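Local coordinates for protein Abbfa_003403 (Acinetobacter baumannii, PDB 4ZXH) that acts as a four-domain nonribosomal peptide synthetase, probably activating an amino acid, carrying it on phosphopantetheine, condensing it and releasing the product through a thioesterase domain, at residues G550-A553 against A557-P560; T985-L990 against L1083-N1088; P1089-R1094 against T1312-Y1317. One frame throughout, in Å; residues are numbered along the deposited sequence.

Overall arrangement
The three contacts follow one another along the chain; contacts 1 and 3 are internal to single domains, whereas contact 2 spans two. In contact 1, within the adenylation domain, helix 543-553 packs on the strand that follows it after a three-residue loop. Contact 2 joins helix 977-990 of the carrier domain to helix 1081-1086 of the thioesterase domain, and contact 3 ties the approach to strand 1093-1096 to the last helix of that thioesterase. Contact 1 lies across the chain's centre, about 80 Å from contact 2 between centres. Contacts 2 and 3, centres about 13 Å apart, touch through a probable hydrogen bond from Asn1088 N to Asp1314 OD2, making the carrier-thioesterase junction continuous with the thioesterase's own packing.

Contact 1: residues G550-A553 against A557-P560; sequences GIWA and AYVP
Ile551 and Trp552, on the last turn of helix 543-553, meet Tyr558 at the start of the strand that follows. This is the helix-to-strand half of a beta-alpha-beta unit made of strand 533-537, helix 543-553 and strand 557-560, in the parallel sheet of the adenylation domain. Ile551 comes first and reaches the strand with both branches. Its CG2, anti to the backbone N, rests on the backbone of Ala557, 4.0 Å from the carbonyl C, while the other branch carries CD1 to within 3.8 Å of Tyr558 CB. The two side chains cross at about a right angle. Next along the helix, Trp552 swings its indole beside the phenol, NE1 lying 3.6 Å from Tyr558 CE1 at the edge of the tyrosine ring. The ring planes are 39° apart, an oblique meeting in which neither ring stacks on the other. Tyr558 holds CG between its backbone N and carbonyl carbon (chi1 65°), which sets the ring beside the indole of Trp552. Ile675 of helix 674-679 touches both aromatic side chains, and His641 meets the indole edge-to-face. The polar end of the indole is satisfied as well: Trp552 NE1 is hydrogen-bonded to the backbone O of Ala622.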
# COMPACT_ATOMS: atom_id res chain seq x y z
N GLY A 550 -48.47 7.52 23.78
CA GLY A 550 -49.36 7.35 24.92
C GLY A 550 -48.58 7.57 26.20
O GLY A 550 -49.02 8.31 27.08
N ILE A 551 -47.42 6.92 26.28
CA ILE A 551 -46.53 7.07 27.43
C ILE A 551 -46.13 8.53 27.62
O ILE A 551 -46.12 9.05 28.73
CB ILE A 551 -45.28 6.22 27.27
CG1 ILE A 551 -45.64 4.74 27.35
CG2 ILE A 551 -44.27 6.55 28.34
CD1 ILE A 551 -44.57 3.85 26.75
N TRP A 552 -45.81 9.20 26.52
CA TRP A 552 -45.48 10.61 26.59
C TRP A 552 -46.65 11.45 27.07
O TRP A 552 -46.47 12.39 27.84
CB TRP A 552 -45.02 11.11 25.23
CG TRP A 552 -43.62 10.70 24.90
CD1 TRP A 552 -42.72 10.10 25.75
CD2 TRP A 552 -42.96 10.84 23.65
NE1 TRP A 552 -41.55 9.87 25.08
CE2 TRP A 552 -41.67 10.31 23.79
CE3 TRP A 552 -43.35 11.36 22.41
CZ2 TRP A 552 -40.77 10.29 22.76
CZ3 TRP A 552 -42.45 11.33 21.38
CH2 TRP A 552 -41.18 10.80 21.56
N ALA A 553 -47.85 11.10 26.64
CA ALA A 553 -49.02 11.92 26.95
C ALA A 553 -49.39 11.80 28.43
O ALA A 553 -50.06 12.68 28.98
CB ALA A 553 -50.18 11.53 26.08
N ALA A 557 -41.59 8.80 30.62
CA ALA A 557 -40.51 8.51 29.69
C ALA A 557 -40.48 7.00 29.51
O ALA A 557 -40.78 6.27 30.46
CB ALA A 557 -39.19 9.02 30.19
N TYR A 558 -40.16 6.52 28.32
CA TYR A 558 -40.11 5.08 28.15
C TYR A 558 -38.68 4.58 28.12
O TYR A 558 -37.75 5.30 27.76
CB TYR A 558 -40.86 4.64 26.89
CG TYR A 558 -40.28 5.11 25.59
CD1 TYR A 558 -40.63 6.34 25.06
CD2 TYR A 558 -39.38 4.32 24.89
CE1 TYR A 558 -40.09 6.77 23.87
CE2 TYR A 558 -38.84 4.73 23.69
CZ TYR A 558 -39.19 5.96 23.18
OH TYR A 558 -38.65 6.38 21.99
N VAL A 559 -38.52 3.33 28.54
CA VAL A 559 -37.26 2.63 28.47
C VAL A 559 -37.41 1.41 27.55
O VAL A 559 -38.11 0.46 27.89
CB VAL A 559 -36.82 2.18 29.85
CG1 VAL A 559 -35.45 1.53 29.78
CG2 VAL A 559 -36.84 3.36 30.79
N PRO A 560 -36.78 1.45 26.37
CA PRO A 560 -36.95 0.37 25.39
C PRO A 560 -36.41 -0.98 25.87
O PRO A 560 -35.22 -1.12 26.13
CB PRO A 560 -36.14 0.86 24.18
CG PRO A 560 -36.09 2.32 24.33
CD PRO A 560 -36.00 2.57 25.81

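Contact 2: residues T985-L990 against L1083-N1088; sequences TFEQIL and LSRHLN
Glu987 and Arg1085 make the whole of the direct contact here, a salt bridge between helix 977-990 of the carrier domain and helix 1081-1086 of the thioesterase domain. Both side chains are extended and cross at about a right angle. The close part is a single oxygen: Glu987 OE2 accepts from Arg1085 NH2 at 2.5 Å through its syn lone pair, with an N-H...O angle of 157°. A weak second bond runs from Arg1085 NE to Glu987 OE2, 3.1 Å. Although OE2 lies near the guanidinium plane, the carboxylate is turned 71° from it, and the second oxygen makes no bond to the arginine, Glu987 OE1 staying 3.7 Å from Arg1085 NE. Away from this point the two segments do not touch: the CA atoms of Glu987 and Arg1085 are 9.6 Å apart, and only 93 Å² is buried between the segments. Arg1085 is buried while Glu987 is partly exposed. Val995 N also donates to OE2, Glu1082 takes Arg1085 NH1, and Lys993 NZ reaches the backbone O of Arg1085. Between these two segments the hold is mainly charge and directed hydrogen bonds, which is consistent with domains that may shift against each other.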
# COMPACT_ATOMS: atom_id res chain seq x y z
N THR A 985 19.51 -18.96 -9.23
CA THR A 985 19.98 -17.60 -9.45
C THR A 985 19.90 -16.78 -8.16
O THR A 985 20.87 -16.10 -7.80
CB THR A 985 19.20 -16.91 -10.57
OG1 THR A 985 19.41 -17.62 -11.79
CG2 THR A 985 19.76 -15.57 -10.78
N PHE A 986 18.79 -16.86 -7.44
CA PHE A 986 18.73 -16.24 -6.12
C PHE A 986 19.87 -16.68 -5.21
O PHE A 986 20.50 -15.83 -4.57
CB PHE A 986 17.42 -16.55 -5.42
CG PHE A 986 16.29 -15.64 -5.80
CD1 PHE A 986 16.15 -15.21 -7.12
CD2 PHE A 986 15.35 -15.25 -4.85
CE1 PHE A 986 15.08 -14.39 -7.50
CE2 PHE A 986 14.28 -14.44 -5.20
CZ PHE A 986 14.14 -14.01 -6.53
N GLU A 987 20.14 -17.99 -5.15
CA GLU A 987 21.14 -18.56 -4.24
C GLU A 987 22.51 -17.97 -4.53
O GLU A 987 23.25 -17.50 -3.64
CB GLU A 987 21.24 -20.08 -4.37
CG GLU A 987 20.14 -20.85 -3.62
CD GLU A 987 20.15 -22.35 -3.91
OE1 GLU A 987 21.05 -22.87 -4.63
OE2 GLU A 987 19.23 -23.03 -3.40
N GLN A 988 22.80 -17.96 -5.83
CA GLN A 988 24.15 -17.69 -6.32
C GLN A 988 24.48 -16.18 -6.13
O GLN A 988 25.56 -15.80 -5.65
CB GLN A 988 24.31 -18.02 -7.78
CG GLN A 988 24.70 -19.33 -8.02
CD GLN A 988 25.96 -19.42 -8.81
OE1 GLN A 988 26.44 -18.51 -9.53
NE2 GLN A 988 26.42 -20.61 -8.83
N ILE A 989 23.49 -15.33 -6.41
CA ILE A 989 23.62 -13.85 -6.37
C ILE A 989 23.54 -13.25 -4.93
O ILE A 989 24.17 -12.24 -4.61
CB ILE A 989 22.51 -13.23 -7.28
CG1 ILE A 989 22.76 -11.78 -7.60
CG2 ILE A 989 21.18 -13.29 -6.61
CD1 ILE A 989 23.95 -11.61 -8.46
N LEU A 990 22.84 -13.94 -4.04
CA LEU A 990 22.65 -13.52 -2.65
C LEU A 990 23.58 -14.22 -1.66
O LEU A 990 23.60 -13.85 -0.49
CB LEU A 990 21.22 -13.79 -2.18
CG LEU A 990 20.07 -13.11 -2.89
CD1 LEU A 990 18.78 -13.74 -2.42
CD2 LEU A 990 20.08 -11.66 -2.55
N LEU A 1083 22.89 -31.42 -3.85
CA LEU A 1083 24.27 -31.89 -4.01
C LEU A 1083 25.24 -30.73 -4.22
O LEU A 1083 26.34 -30.71 -3.65
CB LEU A 1083 24.39 -32.86 -5.18
CG LEU A 1083 25.81 -33.26 -5.58
CD1 LEU A 1083 26.46 -34.22 -4.58
CD2 LEU A 1083 25.82 -33.83 -6.99
N SER A 1084 24.84 -29.76 -5.04
CA SER A 1084 25.69 -28.63 -5.38
C SER A 1084 26.00 -27.77 -4.14
O SER A 1084 27.05 -27.13 -4.08
CB SER A 1084 25.04 -27.78 -6.46
OG SER A 1084 24.25 -26.75 -5.88
N ARG A 1085 25.10 -27.78 -3.15
CA ARG A 1085 25.28 -26.93 -1.98
C ARG A 1085 26.43 -27.43 -1.10
O ARG A 1085 26.96 -26.68 -0.31
CB ARG A 1085 23.98 -26.83 -1.17
CG ARG A 1085 22.80 -26.27 -1.99
CD ARG A 1085 21.54 -26.04 -1.20
NE ARG A 1085 20.50 -25.46 -2.06
CZ ARG A 1085 19.41 -26.10 -2.50
NH1 ARG A 1085 19.18 -27.36 -2.17
NH2 ARG A 1085 18.54 -25.47 -3.28
N HIS A 1086 26.84 -28.67 -1.29
CA HIS A 1086 27.89 -29.23 -0.44
C HIS A 1086 29.16 -29.56 -1.19
O HIS A 1086 30.14 -29.99 -0.58
CB HIS A 1086 27.38 -30.49 0.26
CG HIS A 1086 26.06 -30.29 0.93
ND1 HIS A 1086 25.93 -29.60 2.11
CD2 HIS A 1086 24.81 -30.64 0.55
CE1 HIS A 1086 24.65 -29.55 2.45
NE2 HIS A 1086 23.95 -30.17 1.51
N LEU A 1087 29.16 -29.37 -2.51
CA LEU A 1087 30.39 -29.52 -3.27
C LEU A 1087 31.30 -28.31 -3.02
O LEU A 1087 30.84 -27.21 -2.69
CB LEU A 1087 30.11 -29.70 -4.76
CG LEU A 1087 29.75 -31.14 -5.17
CD1 LEU A 1087 29.33 -31.26 -6.64
CD2 LEU A 1087 30.86 -32.13 -4.88
N ASN A 1088 32.59 -28.56 -3.11
CA ASN A 1088 33.61 -27.52 -3.01
C ASN A 1088 33.26 -26.37 -3.96
O ASN A 1088 33.22 -26.55 -5.17
CB ASN A 1088 34.98 -28.13 -3.34
CG ASN A 1088 36.10 -27.12 -3.33
OD1 ASN A 1088 35.89 -25.91 -3.24
ND2 ASN A 1088 37.33 -27.63 -3.44

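Contact 3: residues P1089-R1094 against T1312-Y1317; sequences PNRTLR and TIDQMY
Arg1091 reaches from the loop before strand 1093-1096 to the end of helix 1303-1316, where it meets Asp1314 and Tyr1317. The setting is the alpha/beta-hydrolase fold of the thioesterase domain. The bond from CA to CB is directed at segment 1312-1317. CG then lies anti to the backbone N and beside the carbonyl carbon (chi1 -163°), and the chain stays extended through chi2. A bend at chi3 (-53°) turns the guanidinium to the helix end. Arg1091 NE comes only to 4.0 Å from Asp1314 OD1. Arg1091 NH1 stays 3.7 Å from Tyr1317 O, and neither nitrogen bonds across the contact. The bonding falls to NH2, which donates twice. One bond runs from Arg1091 NH2 to Tyr1317 O, 2.7 Å, almost straight, and meets that carbonyl nearly end-on. The other, from Arg1091 NH2 to Asp1314 OD1, 3.3 Å, forms a salt bridge through the anti lone pair of that oxygen. Guanidinium and carboxylate are nearly coplanar, 13° apart, and both acceptors sit at the guanidinium edge. OD2, the remaining oxygen of Asp1314, takes the backbone N of Asn1088, so one carboxylate serves two places on the same loop. A positive group at the carboxyl end of a helix would also be expected to sit favourably with its dipole. Beyond the bond, Ile1313 packs on strand 1157-1163 and Tyr1317 on that strand and strand 1262-1267, while the Arg1091 side chain touches Ile1319 and Leu1067 of strand 1067-1070, placing the contact where the final helix, the loop and the central sheet converge.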
# COMPACT_ATOMS: atom_id res chain seq x y z
N PRO A 1089 32.99 -25.19 -3.40
CA PRO A 1089 32.52 -24.04 -4.19
C PRO A 1089 33.51 -23.53 -5.27
O PRO A 1089 33.13 -22.68 -6.07
CB PRO A 1089 32.29 -22.96 -3.13
CG PRO A 1089 33.11 -23.40 -1.93
CD PRO A 1089 33.04 -24.89 -1.96
N ASN A 1090 34.75 -24.02 -5.29
CA ASN A 1090 35.70 -23.62 -6.31
C ASN A 1090 35.56 -24.39 -7.62
O ASN A 1090 36.24 -24.10 -8.60
CB ASN A 1090 37.13 -23.75 -5.79
CG ASN A 1090 37.46 -22.71 -4.76
OD1 ASN A 1090 37.64 -21.53 -5.09
ND2 ASN A 1090 37.53 -23.12 -3.50
N ARG A 1091 34.67 -25.37 -7.64
CA ARG A 1091 34.41 -26.13 -8.85
C ARG A 1091 33.12 -25.64 -9.50
O ARG A 1091 32.05 -25.65 -8.87
CB ARG A 1091 34.31 -27.64 -8.57
CG ARG A 1091 34.45 -28.52 -9.82
CD ARG A 1091 33.97 -29.92 -9.56
NE ARG A 1091 34.60 -30.51 -8.38
CZ ARG A 1091 35.69 -31.27 -8.44
NH1 ARG A 1091 36.27 -31.52 -9.62
NH2 ARG A 1091 36.20 -31.77 -7.33
N THR A 1092 33.24 -25.19 -10.74
CA THR A 1092 32.09 -24.94 -11.60
C THR A 1092 31.29 -26.23 -11.80
O THR A 1092 31.86 -27.29 -12.07
CB THR A 1092 32.54 -24.38 -12.97
OG1 THR A 1092 33.31 -23.18 -12.77
CG2 THR A 1092 31.35 -24.10 -13.89
N LEU A 1093 29.97 -26.14 -11.60
CA LEU A 1093 29.03 -27.24 -11.84
C LEU A 1093 27.98 -26.81 -12.85
O LEU A 1093 27.35 -25.74 -12.71
CB LEU A 1093 28.31 -27.66 -10.57
CG LEU A 1093 29.16 -27.90 -9.35
CD1 LEU A 1093 28.21 -28.15 -8.18
CD2 LEU A 1093 30.06 -29.09 -9.64
N ARG A 1094 27.77 -27.65 -13.86
CA ARG A 1094 26.76 -27.40 -14.87
C ARG A 1094 25.95 -28.66 -15.04
O ARG A 1094 26.47 -29.76 -14.97
CB ARG A 1094 27.41 -26.99 -16.19
CG ARG A 1094 28.38 -25.85 -16.03
CD ARG A 1094 28.66 -25.17 -17.35
NE ARG A 1094 29.35 -23.91 -17.16
CZ ARG A 1094 30.59 -23.68 -17.57
NH1 ARG A 1094 31.25 -24.64 -18.19
NH2 ARG A 1094 31.15 -22.50 -17.36
N THR A 1312 32.66 -37.44 -0.95
CA THR A 1312 33.29 -38.55 -1.66
C THR A 1312 33.80 -38.10 -3.01
O THR A 1312 34.92 -38.43 -3.40
CB THR A 1312 32.33 -39.71 -1.84
OG1 THR A 1312 32.03 -40.28 -0.56
CG2 THR A 1312 32.94 -40.76 -2.72
N ILE A 1313 32.98 -37.32 -3.71
CA ILE A 1313 33.36 -36.77 -5.01
C ILE A 1313 34.57 -35.86 -4.86
O ILE A 1313 35.52 -35.97 -5.64
CB ILE A 1313 32.22 -35.97 -5.66
CG1 ILE A 1313 31.06 -36.90 -6.02
CG2 ILE A 1313 32.70 -35.20 -6.89
CD1 ILE A 1313 29.87 -36.17 -6.60
N ASP A 1314 34.55 -34.98 -3.87
CA ASP A 1314 35.65 -34.03 -3.68
C ASP A 1314 36.96 -34.71 -3.25
O ASP A 1314 38.05 -34.29 -3.67
CB ASP A 1314 35.26 -32.95 -2.67
CG ASP A 1314 34.39 -31.84 -3.29
OD1 ASP A 1314 34.47 -31.61 -4.53
OD2 ASP A 1314 33.63 -31.19 -2.53
N GLN A 1315 36.87 -35.77 -2.45
CA GLN A 1315 38.06 -36.49 -2.03
C GLN A 1315 38.63 -37.38 -3.14
O GLN A 1315 39.84 -37.60 -3.22
CB GLN A 1315 37.76 -37.34 -0.79
CG GLN A 1315 37.32 -36.51 0.42
CD GLN A 1315 36.90 -37.37 1.60
OE1 GLN A 1315 36.72 -38.58 1.47
NE2 GLN A 1315 36.75 -36.75 2.77
N MET A 1316 37.76 -37.88 -4.01
CA MET A 1316 38.17 -38.75 -5.12
C MET A 1316 38.77 -37.93 -6.28
O MET A 1316 39.68 -38.39 -6.97
CB MET A 1316 36.98 -39.58 -5.58
CG MET A 1316 37.27 -40.64 -6.64
SD MET A 1316 38.45 -41.94 -6.16
CE MET A 1316 37.93 -42.27 -4.45
N TYR A 1317 38.25 -36.72 -6.48
CA TYR A 1317 38.71 -35.81 -7.54
C TYR A 1317 39.07 -34.44 -6.98
O TYR A 1317 38.35 -33.47 -7.22
CB TYR A 1317 37.63 -35.65 -8.62
CG TYR A 1317 37.24 -36.94 -9.31
CD1 TYR A 1317 38.06 -37.51 -10.29
CD2 TYR A 1317 36.06 -37.60 -8.97
CE1 TYR A 1317 37.71 -38.69 -10.92
CE2 TYR A 1317 35.70 -38.79 -9.58
CZ TYR A 1317 36.53 -39.33 -10.56
OH TYR A 1317 36.17 -40.50 -11.18